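Local coordinates for viral structural protein 4 (Bombyx mori cytoplasmic polyhedrosis virus, PDB 6TZ0) that binds GTP and, as a partner of the viral RNA-dependent RNA polymerase, probably acts as a P-loop nucleotide-binding protein during transcription of the double-stranded RNA genome, at residues 65-70 with 172-177; 276-281 with 290-295; 421-426 with 524-529. All coordinates share one frame; numbering follows the deposited sequence.

Interaction 1: residues 65-70 with 172-177; sequences GTLINP and INQLIA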
ATOM      1  N   GLY B  65      21.181 -22.914  -8.430  1.00 37.67           N
ATOM      2  CA  GLY B  65      21.114 -22.454  -9.803  1.00 37.67           C
ATOM      3  C   GLY B  65      21.825 -21.152 -10.093  1.00 37.67           C
ATOM      4  O   GLY B  65      21.591 -20.562 -11.151  1.00 37.67           O
ATOM      5  N   THR B  66      22.689 -20.683  -9.197  1.00 37.85           N
ATOM      6  CA  THR B  66      23.383 -19.413  -9.360  1.00 37.85           C
ATOM      7  C   THR B  66      24.891 -19.621  -9.346  1.00 37.85           C
ATOM      8  O   THR B  66      25.395 -20.675  -8.961  1.00 37.85           O
ATOM      9  CB  THR B  66      23.006 -18.412  -8.259  1.00 37.85           C
ATOM     10  OG1 THR B  66      23.372 -18.947  -6.982  1.00 37.85           O
ATOM     11  CG2 THR B  66      21.529 -18.112  -8.275  1.00 37.85           C
ATOM     12  N   LEU B  67      25.610 -18.581  -9.758  1.00 36.64           N
ATOM     13  CA  LEU B  67      27.062 -18.548  -9.700  1.00 36.64           C
ATOM     14  C   LEU B  67      27.508 -17.597  -8.596  1.00 36.64           C
ATOM     15  O   LEU B  67      26.897 -16.547  -8.387  1.00 36.64           O
ATOM     16  CB  LEU B  67      27.652 -18.123 -11.044  1.00 36.64           C
ATOM     17  CG  LEU B  67      27.399 -19.123 -12.168  1.00 36.64           C
ATOM     18  CD1 LEU B  67      27.826 -18.551 -13.497  1.00 36.64           C
ATOM     19  CD2 LEU B  67      28.114 -20.426 -11.894  1.00 36.64           C
ATOM     20  N   ILE B  68      28.580 -17.969  -7.898  1.00 41.04           N
ATOM     21  CA  ILE B  68      28.904 -17.331  -6.625  1.00 41.04           C
ATOM     22  C   ILE B  68      29.624 -15.996  -6.825  1.00 41.04           C
ATOM     23  O   ILE B  68      29.570 -15.117  -5.956  1.00 41.04           O
ATOM     24  CB  ILE B  68      29.700 -18.330  -5.764  1.00 41.04           C
ATOM     25  CG1 ILE B  68      28.878 -19.599  -5.590  1.00 41.04           C
ATOM     26  CG2 ILE B  68      29.992 -17.811  -4.362  1.00 41.04           C
ATOM     27  CD1 ILE B  68      27.560 -19.357  -4.888  1.00 41.04           C
ATOM     28  N   ASN B  69      30.255 -15.769  -7.971  1.00 37.23           N
ATOM     29  CA  ASN B  69      30.815 -14.451  -8.269  1.00 37.23           C
ATOM     30  C   ASN B  69      30.776 -14.264  -9.771  1.00 37.23           C
ATOM     31  O   ASN B  69      31.758 -14.535 -10.470  1.00 37.23           O
ATOM     32  CB  ASN B  69      32.235 -14.304  -7.725  1.00 37.23           C
ATOM     33  CG  ASN B  69      32.701 -12.863  -7.679  1.00 37.23           C
ATOM     34  OD1 ASN B  69      32.002 -11.955  -8.117  1.00 37.23           O
ATOM     35  ND2 ASN B  69      33.880 -12.646  -7.120  1.00 37.23           N
ATOM     36  N   PRO B  70      29.644 -13.796 -10.310  1.00 34.47           N
ATOM     37  CA  PRO B  70      29.506 -13.711 -11.770  1.00 34.47           C
ATOM     38  C   PRO B  70      30.393 -12.668 -12.429  1.00 34.47           C
ATOM     39  O   PRO B  70      30.701 -12.826 -13.614  1.00 34.47           O
ATOM     40  CB  PRO B  70      28.019 -13.392 -11.963  1.00 34.47           C
ATOM     41  CG  PRO B  70      27.592 -12.776 -10.689  1.00 34.47           C
ATOM     42  CD  PRO B  70      28.393 -13.440  -9.621  1.00 34.47           C
ATOM     43  N   ILE B 172      24.251 -18.274 -18.077  1.00 26.62           N
ATOM     44  CA  ILE B 172      24.672 -17.341 -19.117  1.00 26.62           C
ATOM     45  C   ILE B 172      23.988 -15.989 -18.934  1.00 26.62           C
ATOM     46  O   ILE B 172      24.617 -14.937 -19.098  1.00 26.62           O
ATOM     47  CB  ILE B 172      24.416 -17.948 -20.508  1.00 26.62           C
ATOM     48  CG1 ILE B 172      25.211 -19.238 -20.666  1.00 26.62           C
ATOM     49  CG2 ILE B 172      24.814 -16.992 -21.614  1.00 26.62           C
ATOM     50  CD1 ILE B 172      26.703 -19.045 -20.559  1.00 26.62           C
ATOM     51  N   ASN B 173      22.709 -15.996 -18.543  1.00 26.66           N
ATOM     52  CA  ASN B 173      22.012 -14.758 -18.206  1.00 26.66           C
ATOM     53  C   ASN B 173      22.631 -14.066 -17.003  1.00 26.66           C
ATOM     54  O   ASN B 173      22.617 -12.834 -16.927  1.00 26.66           O
ATOM     55  CB  ASN B 173      20.540 -15.033 -17.915  1.00 26.66           C
ATOM     56  CG  ASN B 173      19.751 -15.352 -19.151  1.00 26.66           C
ATOM     57  OD1 ASN B 173      19.937 -14.737 -20.196  1.00 26.66           O
ATOM     58  ND2 ASN B 173      18.848 -16.312 -19.041  1.00 26.66           N
ATOM     59  N   GLN B 174      23.156 -14.837 -16.052  1.00 28.99           N
ATOM     60  CA  GLN B 174      23.887 -14.247 -14.936  1.00 28.99           C
ATOM     61  C   GLN B 174      25.195 -13.619 -15.398  1.00 28.99           C
ATOM     62  O   GLN B 174      25.643 -12.626 -14.818  1.00 28.99           O
ATOM     63  CB  GLN B 174      24.147 -15.314 -13.877  1.00 28.99           C
ATOM     64  CG  GLN B 174      22.877 -15.867 -13.277  1.00 28.99           C
ATOM     65  CD  GLN B 174      23.105 -17.078 -12.414  1.00 28.99           C
ATOM     66  OE1 GLN B 174      24.236 -17.479 -12.168  1.00 28.99           O
ATOM     67  NE2 GLN B 174      22.023 -17.714 -12.008  1.00 28.99           N
ATOM     68  N   LEU B 175      25.812 -14.177 -16.440  1.00 26.94           N
ATOM     69  CA  LEU B 175      27.052 -13.608 -16.961  1.00 26.94           C
ATOM     70  C   LEU B 175      26.843 -12.389 -17.851  1.00 26.94           C
ATOM     71  O   LEU B 175      27.791 -11.619 -18.027  1.00 26.94           O
ATOM     72  CB  LEU B 175      27.828 -14.653 -17.754  1.00 26.94           C
ATOM     73  CG  LEU B 175      28.346 -15.840 -16.963  1.00 26.94           C
ATOM     74  CD1 LEU B 175      28.977 -16.814 -17.917  1.00 26.94           C
ATOM     75  CD2 LEU B 175      29.327 -15.376 -15.925  1.00 26.94           C
ATOM     76  N   ILE B 176      25.655 -12.226 -18.445  1.00 26.69           N
ATOM     77  CA  ILE B 176      25.401 -11.104 -19.360  1.00 26.69           C
ATOM     78  C   ILE B 176      25.536  -9.760 -18.652  1.00 26.69           C
ATOM     79  O   ILE B 176      26.056  -8.795 -19.227  1.00 26.69           O
ATOM     80  CB  ILE B 176      24.014 -11.258 -20.030  1.00 26.69           C
ATOM     81  CG1 ILE B 176      23.994 -12.431 -20.996  1.00 26.69           C
ATOM     82  CG2 ILE B 176      23.604 -10.032 -20.822  1.00 26.69           C
ATOM     83  CD1 ILE B 176      22.603 -12.805 -21.444  1.00 26.69           C
ATOM     84  N   ALA B 177      25.148  -9.689 -17.380  1.00 26.45           N
ATOM     85  CA  ALA B 177      25.140  -8.430 -16.641  1.00 26.45           C
ATOM     86  C   ALA B 177      26.529  -7.876 -16.348  1.00 26.45           C
ATOM     87  O   ALA B 177      26.636  -6.710 -15.960  1.00 26.45           O
ATOM     88  CB  ALA B 177      24.389  -8.610 -15.328  1.00 26.45           C
TER

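Interaction 2: residues 276-281 with 290-295; sequences RDLGLD and YKKLLF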
ATOM      1  N   ARG B 276       3.490 -24.633 -50.870  1.00 41.84           N
ATOM      2  CA  ARG B 276       2.575 -25.632 -51.402  1.00 41.84           C
ATOM      3  C   ARG B 276       1.189 -25.506 -50.786  1.00 41.84           C
ATOM      4  O   ARG B 276       0.183 -25.569 -51.501  1.00 41.84           O
ATOM      5  CB  ARG B 276       3.141 -27.026 -51.155  1.00 41.84           C
ATOM      6  CG  ARG B 276       2.317 -28.155 -51.729  1.00 41.84           C
ATOM      7  CD  ARG B 276       2.988 -29.490 -51.457  1.00 41.84           C
ATOM      8  NE  ARG B 276       4.275 -29.588 -52.141  1.00 41.84           N
ATOM      9  CZ  ARG B 276       4.424 -29.980 -53.403  1.00 41.84           C
ATOM     10  NH1 ARG B 276       3.366 -30.322 -54.124  1.00 41.84           N
ATOM     11  NH2 ARG B 276       5.631 -30.031 -53.943  1.00 41.84           N
ATOM     12  N   ASP B 277       1.120 -25.331 -49.463  1.00 41.90           N
ATOM     13  CA  ASP B 277      -0.166 -25.217 -48.782  1.00 41.90           C
ATOM     14  C   ASP B 277      -0.866 -23.918 -49.145  1.00 41.90           C
ATOM     15  O   ASP B 277      -2.043 -23.915 -49.518  1.00 41.90           O
ATOM     16  CB  ASP B 277       0.036 -25.303 -47.273  1.00 41.90           C
ATOM     17  CG  ASP B 277       0.468 -26.675 -46.823  1.00 41.90           C
ATOM     18  OD1 ASP B 277       0.112 -27.660 -47.499  1.00 41.90           O
ATOM     19  OD2 ASP B 277       1.162 -26.771 -45.791  1.00 41.90           O
ATOM     20  N   LEU B 278      -0.157 -22.804 -49.033  1.00 37.95           N
ATOM     21  CA  LEU B 278      -0.652 -21.512 -49.484  1.00 37.95           C
ATOM     22  C   LEU B 278      -0.559 -21.480 -51.003  1.00 37.95           C
ATOM     23  O   LEU B 278       0.492 -21.175 -51.565  1.00 37.95           O
ATOM     24  CB  LEU B 278       0.169 -20.395 -48.855  1.00 37.95           C
ATOM     25  CG  LEU B 278      -0.264 -18.963 -49.117  1.00 37.95           C
ATOM     26  CD1 LEU B 278      -1.603 -18.678 -48.458  1.00 37.95           C
ATOM     27  CD2 LEU B 278       0.797 -18.017 -48.629  1.00 37.95           C
ATOM     28  N   GLY B 279      -1.658 -21.787 -51.680  1.00 37.12           N
ATOM     29  CA  GLY B 279      -1.617 -21.940 -53.121  1.00 37.12           C
ATOM     30  C   GLY B 279      -1.598 -20.631 -53.879  1.00 37.12           C
ATOM     31  O   GLY B 279      -2.603 -20.249 -54.484  1.00 37.12           O
ATOM     32  N   LEU B 280      -0.465 -19.934 -53.859  1.00 36.23           N
ATOM     33  CA  LEU B 280      -0.335 -18.625 -54.478  1.00 36.23           C
ATOM     34  C   LEU B 280       0.902 -18.582 -55.359  1.00 36.23           C
ATOM     35  O   LEU B 280       1.935 -19.165 -55.025  1.00 36.23           O
ATOM     36  CB  LEU B 280      -0.248 -17.516 -53.430  1.00 36.23           C
ATOM     37  CG  LEU B 280      -1.478 -17.241 -52.570  1.00 36.23           C
ATOM     38  CD1 LEU B 280      -1.145 -16.221 -51.509  1.00 36.23           C
ATOM     39  CD2 LEU B 280      -2.619 -16.748 -53.432  1.00 36.23           C
ATOM     40  N   ASP B 281       0.790 -17.879 -56.478  1.00 37.42           N
ATOM     41  CA  ASP B 281       1.882 -17.656 -57.413  1.00 37.42           C
ATOM     42  C   ASP B 281       2.081 -16.158 -57.598  1.00 37.42           C
ATOM     43  O   ASP B 281       1.316 -15.344 -57.083  1.00 37.42           O
ATOM     44  CB  ASP B 281       1.596 -18.329 -58.754  1.00 37.42           C
ATOM     45  CG  ASP B 281       1.517 -19.830 -58.644  1.00 37.42           C
ATOM     46  OD1 ASP B 281       2.157 -20.389 -57.730  1.00 37.42           O
ATOM     47  OD2 ASP B 281       0.821 -20.454 -59.472  1.00 37.42           O
ATOM     48  N   TYR B 290      -7.510 -15.289 -49.346  1.00 31.00           N
ATOM     49  CA  TYR B 290      -7.473 -14.217 -48.357  1.00 31.00           C
ATOM     50  C   TYR B 290      -7.508 -14.743 -46.932  1.00 31.00           C
ATOM     51  O   TYR B 290      -6.843 -14.192 -46.049  1.00 31.00           O
ATOM     52  CB  TYR B 290      -8.639 -13.252 -48.582  1.00 31.00           C
ATOM     53  CG  TYR B 290      -8.834 -12.271 -47.450  1.00 31.00           C
ATOM     54  CD1 TYR B 290      -7.959 -11.214 -47.266  1.00 31.00           C
ATOM     55  CD2 TYR B 290      -9.887 -12.414 -46.553  1.00 31.00           C
ATOM     56  CE1 TYR B 290      -8.124 -10.328 -46.223  1.00 31.00           C
ATOM     57  CE2 TYR B 290     -10.055 -11.539 -45.509  1.00 31.00           C
ATOM     58  CZ  TYR B 290      -9.175 -10.497 -45.351  1.00 31.00           C
ATOM     59  OH  TYR B 290      -9.351  -9.618 -44.313  1.00 31.00           O
ATOM     60  N   LYS B 291      -8.290 -15.792 -46.683  1.00 30.59           N
ATOM     61  CA  LYS B 291      -8.515 -16.231 -45.313  1.00 30.59           C
ATOM     62  C   LYS B 291      -7.281 -16.905 -44.729  1.00 30.59           C
ATOM     63  O   LYS B 291      -7.010 -16.759 -43.534  1.00 30.59           O
ATOM     64  CB  LYS B 291      -9.728 -17.158 -45.264  1.00 30.59           C
ATOM     65  CG  LYS B 291     -10.179 -17.524 -43.867  1.00 30.59           C
ATOM     66  CD  LYS B 291     -11.370 -18.462 -43.889  1.00 30.59           C
ATOM     67  CE  LYS B 291     -12.643 -17.734 -44.283  1.00 30.59           C
ATOM     68  NZ  LYS B 291     -13.076 -16.779 -43.230  1.00 30.59           N
ATOM     69  N   LYS B 292      -6.504 -17.608 -45.556  1.00 30.36           N
ATOM     70  CA  LYS B 292      -5.248 -18.185 -45.089  1.00 30.36           C
ATOM     71  C   LYS B 292      -4.233 -17.103 -44.754  1.00 30.36           C
ATOM     72  O   LYS B 292      -3.494 -17.221 -43.767  1.00 30.36           O
ATOM     73  CB  LYS B 292      -4.683 -19.129 -46.145  1.00 30.36           C
ATOM     74  CG  LYS B 292      -5.479 -20.388 -46.355  1.00 30.36           C
ATOM     75  CD  LYS B 292      -4.799 -21.273 -47.377  1.00 30.36           C
ATOM     76  CE  LYS B 292      -5.598 -22.528 -47.640  1.00 30.36           C
ATOM     77  NZ  LYS B 292      -4.962 -23.356 -48.687  1.00 30.36           N
ATOM     78  N   LEU B 293      -4.185 -16.043 -45.566  1.00 28.38           N
ATOM     79  CA  LEU B 293      -3.321 -14.905 -45.276  1.00 28.38           C
ATOM     80  C   LEU B 293      -3.735 -14.214 -43.988  1.00 28.38           C
ATOM     81  O   LEU B 293      -2.882 -13.809 -43.194  1.00 28.38           O
ATOM     82  CB  LEU B 293      -3.357 -13.909 -46.431  1.00 28.38           C
ATOM     83  CG  LEU B 293      -2.765 -14.285 -47.779  1.00 28.38           C
ATOM     84  CD1 LEU B 293      -3.075 -13.194 -48.770  1.00 28.38           C
ATOM     85  CD2 LEU B 293      -1.279 -14.463 -47.642  1.00 28.38           C
ATOM     86  N   LEU B 294      -5.042 -14.051 -43.781  1.00 28.97           N
ATOM     87  CA  LEU B 294      -5.546 -13.432 -42.561  1.00 28.97           C
ATOM     88  C   LEU B 294      -5.244 -14.280 -41.335  1.00 28.97           C
ATOM     89  O   LEU B 294      -4.879 -13.751 -40.281  1.00 28.97           O
ATOM     90  CB  LEU B 294      -7.050 -13.199 -42.681  1.00 28.97           C
ATOM     91  CG  LEU B 294      -7.765 -12.595 -41.470  1.00 28.97           C
ATOM     92  CD1 LEU B 294      -7.292 -11.189 -41.221  1.00 28.97           C
ATOM     93  CD2 LEU B 294      -9.265 -12.628 -41.647  1.00 28.97           C
ATOM     94  N   PHE B 295      -5.374 -15.599 -41.453  1.00 28.51           N
ATOM     95  CA  PHE B 295      -5.149 -16.448 -40.295  1.00 28.51           C
ATOM     96  C   PHE B 295      -3.674 -16.679 -40.014  1.00 28.51           C
ATOM     97  O   PHE B 295      -3.330 -17.037 -38.886  1.00 28.51           O
ATOM     98  CB  PHE B 295      -5.841 -17.807 -40.461  1.00 28.51           C
ATOM     99  CG  PHE B 295      -7.348 -17.760 -40.385  1.00 28.51           C
ATOM    100  CD1 PHE B 295      -8.018 -16.610 -39.997  1.00 28.51           C
ATOM    101  CD2 PHE B 295      -8.094 -18.890 -40.656  1.00 28.51           C
ATOM    102  CE1 PHE B 295      -9.391 -16.578 -39.928  1.00 28.51           C
ATOM    103  CE2 PHE B 295      -9.470 -18.864 -40.578  1.00 28.51           C
ATOM    104  CZ  PHE B 295     -10.114 -17.706 -40.212  1.00 28.51           C
TER

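Interaction 3: residues 421-426 with 524-529; sequences KASELL and GVVQLF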
ATOM      1  N   LYS B 421     -26.027   8.150 -35.135  1.00 41.25           N
ATOM      2  CA  LYS B 421     -25.633   9.409 -34.507  1.00 41.25           C
ATOM      3  C   LYS B 421     -24.455  10.053 -35.233  1.00 41.25           C
ATOM      4  O   LYS B 421     -24.437  11.274 -35.434  1.00 41.25           O
ATOM      5  CB  LYS B 421     -25.301   9.189 -33.033  1.00 41.25           C
ATOM      6  CG  LYS B 421     -26.439   8.591 -32.228  1.00 41.25           C
ATOM      7  CD  LYS B 421     -27.684   9.462 -32.229  1.00 41.25           C
ATOM      8  CE  LYS B 421     -27.510  10.705 -31.390  1.00 41.25           C
ATOM      9  NZ  LYS B 421     -28.776  11.474 -31.304  1.00 41.25           N
ATOM     10  N   ALA B 422     -23.491   9.245 -35.683  1.00 40.74           N
ATOM     11  CA  ALA B 422     -22.354   9.787 -36.418  1.00 40.74           C
ATOM     12  C   ALA B 422     -22.763  10.272 -37.802  1.00 40.74           C
ATOM     13  O   ALA B 422     -22.216  11.261 -38.296  1.00 40.74           O
ATOM     14  CB  ALA B 422     -21.251   8.737 -36.525  1.00 40.74           C
ATOM     15  N   SER B 423     -23.740   9.612 -38.432  1.00 41.04           N
ATOM     16  CA  SER B 423     -24.204  10.065 -39.739  1.00 41.04           C
ATOM     17  C   SER B 423     -24.954  11.387 -39.634  1.00 41.04           C
ATOM     18  O   SER B 423     -24.785  12.271 -40.483  1.00 41.04           O
ATOM     19  CB  SER B 423     -25.083   8.992 -40.378  1.00 41.04           C
ATOM     20  OG  SER B 423     -25.533   9.402 -41.654  1.00 41.04           O
ATOM     21  N   GLU B 424     -25.767  11.550 -38.585  1.00 43.52           N
ATOM     22  CA  GLU B 424     -26.416  12.838 -38.350  1.00 43.52           C
ATOM     23  C   GLU B 424     -25.398  13.923 -38.027  1.00 43.52           C
ATOM     24  O   GLU B 424     -25.549  15.077 -38.451  1.00 43.52           O
ATOM     25  CB  GLU B 424     -27.431  12.715 -37.218  1.00 43.52           C
ATOM     26  CG  GLU B 424     -28.627  11.857 -37.554  1.00 43.52           C
ATOM     27  CD  GLU B 424     -29.578  11.713 -36.389  1.00 43.52           C
ATOM     28  OE1 GLU B 424     -29.249  12.209 -35.291  1.00 43.52           O
ATOM     29  OE2 GLU B 424     -30.649  11.096 -36.565  1.00 43.52           O
ATOM     30  N   LEU B 425     -24.344  13.556 -37.297  1.00 40.46           N
ATOM     31  CA  LEU B 425     -23.288  14.503 -36.964  1.00 40.46           C
ATOM     32  C   LEU B 425     -22.508  14.928 -38.202  1.00 40.46           C
ATOM     33  O   LEU B 425     -22.053  16.071 -38.293  1.00 40.46           O
ATOM     34  CB  LEU B 425     -22.364  13.868 -35.931  1.00 40.46           C
ATOM     35  CG  LEU B 425     -21.323  14.748 -35.268  1.00 40.46           C
ATOM     36  CD1 LEU B 425     -22.051  15.801 -34.475  1.00 40.46           C
ATOM     37  CD2 LEU B 425     -20.444  13.910 -34.369  1.00 40.46           C
ATOM     38  N   LEU B 426     -22.340  14.020 -39.165  1.00 41.25           N
ATOM     39  CA  LEU B 426     -21.652  14.373 -40.405  1.00 41.25           C
ATOM     40  C   LEU B 426     -22.531  15.223 -41.310  1.00 41.25           C
ATOM     41  O   LEU B 426     -22.027  16.115 -42.000  1.00 41.25           O
ATOM     42  CB  LEU B 426     -21.199  13.113 -41.141  1.00 41.25           C
ATOM     43  CG  LEU B 426     -20.032  12.328 -40.553  1.00 41.25           C
ATOM     44  CD1 LEU B 426     -19.889  10.993 -41.247  1.00 41.25           C
ATOM     45  CD2 LEU B 426     -18.757  13.114 -40.689  1.00 41.25           C
ATOM     46  N   GLY B 524     -19.669   4.585 -46.310  1.00 47.86           N
ATOM     47  CA  GLY B 524     -18.251   4.469 -46.015  1.00 47.86           C
ATOM     48  C   GLY B 524     -17.659   5.681 -45.332  1.00 47.86           C
ATOM     49  O   GLY B 524     -16.602   5.569 -44.703  1.00 47.86           O
ATOM     50  N   VAL B 525     -18.320   6.835 -45.438  1.00 42.92           N
ATOM     51  CA  VAL B 525     -17.851   8.035 -44.756  1.00 42.92           C
ATOM     52  C   VAL B 525     -18.023   7.881 -43.255  1.00 42.92           C
ATOM     53  O   VAL B 525     -17.130   8.216 -42.469  1.00 42.92           O
ATOM     54  CB  VAL B 525     -18.618   9.265 -45.263  1.00 42.92           C
ATOM     55  CG1 VAL B 525     -17.959  10.540 -44.781  1.00 42.92           C
ATOM     56  CG2 VAL B 525     -18.769   9.207 -46.750  1.00 42.92           C
ATOM     57  N   VAL B 526     -19.185   7.373 -42.846  1.00 40.59           N
ATOM     58  CA  VAL B 526     -19.473   7.120 -41.443  1.00 40.59           C
ATOM     59  C   VAL B 526     -18.541   6.051 -40.901  1.00 40.59           C
ATOM     60  O   VAL B 526     -18.072   6.132 -39.762  1.00 40.59           O
ATOM     61  CB  VAL B 526     -20.950   6.720 -41.296  1.00 40.59           C
ATOM     62  CG1 VAL B 526     -21.323   6.508 -39.839  1.00 40.59           C
ATOM     63  CG2 VAL B 526     -21.838   7.750 -41.953  1.00 40.59           C
ATOM     64  N   GLN B 527     -18.221   5.059 -41.732  1.00 41.21           N
ATOM     65  CA  GLN B 527     -17.326   3.984 -41.329  1.00 41.21           C
ATOM     66  C   GLN B 527     -15.905   4.488 -41.117  1.00 41.21           C
ATOM     67  O   GLN B 527     -15.256   4.128 -40.128  1.00 41.21           O
ATOM     68  CB  GLN B 527     -17.359   2.882 -42.381  1.00 41.21           C
ATOM     69  CG  GLN B 527     -18.681   2.171 -42.468  1.00 41.21           C
ATOM     70  CD  GLN B 527     -18.964   1.349 -41.242  1.00 41.21           C
ATOM     71  OE1 GLN B 527     -18.087   0.660 -40.735  1.00 41.21           O
ATOM     72  NE2 GLN B 527     -20.187   1.431 -40.743  1.00 41.21           N
ATOM     73  N   LEU B 528     -15.419   5.345 -42.017  1.00 36.67           N
ATOM     74  CA  LEU B 528     -14.087   5.920 -41.853  1.00 36.67           C
ATOM     75  C   LEU B 528     -14.034   6.878 -40.668  1.00 36.67           C
ATOM     76  O   LEU B 528     -13.034   6.918 -39.935  1.00 36.67           O
ATOM     77  CB  LEU B 528     -13.675   6.623 -43.139  1.00 36.67           C
ATOM     78  CG  LEU B 528     -12.266   7.199 -43.191  1.00 36.67           C
ATOM     79  CD1 LEU B 528     -11.240   6.102 -43.027  1.00 36.67           C
ATOM     80  CD2 LEU B 528     -12.074   7.904 -44.500  1.00 36.67           C
ATOM     81  N   PHE B 529     -15.116   7.630 -40.448  1.00 34.28           N
ATOM     82  CA  PHE B 529     -15.192   8.544 -39.314  1.00 34.28           C
ATOM     83  C   PHE B 529     -15.185   7.791 -37.990  1.00 34.28           C
ATOM     84  O   PHE B 529     -14.488   8.187 -37.045  1.00 34.28           O
ATOM     85  CB  PHE B 529     -16.443   9.411 -39.452  1.00 34.28           C
ATOM     86  CG  PHE B 529     -16.624  10.403 -38.349  1.00 34.28           C
ATOM     87  CD1 PHE B 529     -15.781  11.491 -38.239  1.00 34.28           C
ATOM     88  CD2 PHE B 529     -17.660  10.268 -37.443  1.00 34.28           C
ATOM     89  CE1 PHE B 529     -15.947  12.407 -37.229  1.00 34.28           C
ATOM     90  CE2 PHE B 529     -17.830  11.186 -36.430  1.00 34.28           C
ATOM     91  CZ  PHE B 529     -16.975  12.254 -36.326  1.00 34.28           C
TER

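Interaction 1: residues 65-70 with 172-177
Gln174 of helix 170-176 extends its side chain (chi2 170°) and brings its terminal carboxamide to the backbone of Gly65 and Leu67 in the loop that joins helix 41-60 to helix 70-79. The arrangement is a helix side chain bridging a loop, in the predominantly helical N-terminal region, and one carboxamide serves two peptide groups on either side of Thr66. Its NE2 donates to Gly65 O at 3.0 Å, arriving in the carbonyl plane on a lone pair, with an N-H...O angle of 150°. Its OE1 receives a weak bond from Leu67 N, also 3.0 Å long but bent to 129°. The two bonds, one of them weak, are consistent with this orientation of the amide, oxygen toward an N-H and nitrogen toward a carbonyl.

Van der Waals contact accompanies these bonds. The Gln174 chain crosses that of Thr66 at about a right angle, and its NE2 lies 3.4 Å from Thr66 CA. Thr66 OG1 turns instead to His63 O within the same loop. Leu67 brings CG to 3.6 Å from Gln174 OE1, and its CD1 meets Leu175 CD2 at 4.3 Å. Both leucines also pack on Leu56 of helix 41-60 and on Tyr73 of helix 70-79, which joins the three helices around the loop. The RNA-dependent RNA polymerase chain borders this region, with its Ser936 packing on Thr66 and its Gln939 on Pro70.

Pro70 follows Asn69, the N-cap residue of helix 70-79, and closes the contact beside helix 170-176: its CB lies 3.8 Å from Gln174 O, and its own O is 3.7 Å from Leu175 CD2.

Interaction 2: residues 276-281 with 290-295
Leu278 lays its CD1 methyl against the root of the Lys292 side chain, 3.9 Å from CB, and the two side chains run side by side with opposite headings. The contact closes a loop onto the helix that follows it: residues 276-281 lie in the loop after strand 266-271 of an antiparallel sheet, make an inverse gamma turn centred on Gly279, and meet the first turn of helix 290-296. Although the CB of Leu278 does not point to the helix, chi1 of -175° sets CG anti to the backbone N, and chi2 of 67° then places CD1 near it.

The apolar part of the contact gathers on Leu293. Its CD2 methyl touches Leu278 CD2 and Leu280 CD1, each at 4.2 Å, so one methyl of the helix receives the two leucines that flank the glycine of the turn. Behind them lies the sheet: Leu278 and Leu293 both pack on Ile258 and Val271, and Leu293 also on Trp260 and Met269. The helix is thereby seated against strands 255-261 and 266-271.

At the more exposed margin the contact becomes polar. Lys292 is extended throughout beyond CG and spans from the helix to the loop backbone, where its ammonium group has two kinds of partner. Glu289 OE1 forms a long, weak ion pair with it, whereas the Asp277 carboxylate is not in contact, its OD1 being 6.8 Å from Lys292 NZ. The bond across the contact is made to the backbone oxygen of that aspartate: Lys292 NZ donates to Asp277 O at 3.1 Å, tilted 34° from the carbonyl plane.

Interaction 3: residues 421-426 with 524-529
Phe529 reaches from helix 524-537 into the flank of helix 417-427, where Ala422, Leu425 and Leu426 receive it. This is a steep helix-helix crossing in the P-loop-containing part of the protein: the axes of the two short segments approach to 9.6 Å at 104°, and no hydrogen bond links them.

Along the phenylalanine, CB lies 4.2 Å from Leu426 CD1. CG stands anti to the backbone N (chi1 -179°), which places CG on the side of the other helix. Over one ring face sits Leu426 CD2 in a CH-pi contact, 4.3 Å from the centroid and shifted toward the rim near CG and CD1. The ring turns its edge to Ala422, with CD2 4.0 Å from Ala422 CB, which lies near the ring plane. Further out, CE2 meets Leu425 CD2 at 4.3 Å.

One turn earlier, Val526 extends the apolar contact. Its two methyls divide the partners, CG1 touching Ala422 CB at 4.0 Å and CG2 lying against both Ser423 CB and Leu426 CD1. Leu426 thus places CD2 over the ring, while CD1 lies against Phe529 CB, Val526 and Val525. Met448 and Met452 of helix 442-457 pack on Leu426 and Ala422, respectively, and Ile431 touches both Leu426 and Val525. Leu426 CD1 comes to 4.1 Å from Val525 CG1.

In the fold
The three contacts follow one another along the chain and do not touch. Interaction 1 borders the polymerase and lies on the opposite side of the chain's centre from the other two, its centre about 45 Å from that of interaction 2 and about 59 Å from that of interaction 3. Interactions 2 and 3 are closer, with nearest atoms about 14 Å apart, and both neighbour the GTP-binding region, where no GTP is modelled in this chain. The Lys292 side chain of interaction 2 is about 11 Å from that of Ser361, and Val526 of interaction 3 is about 7 Å from Lys355, side chain to side chain.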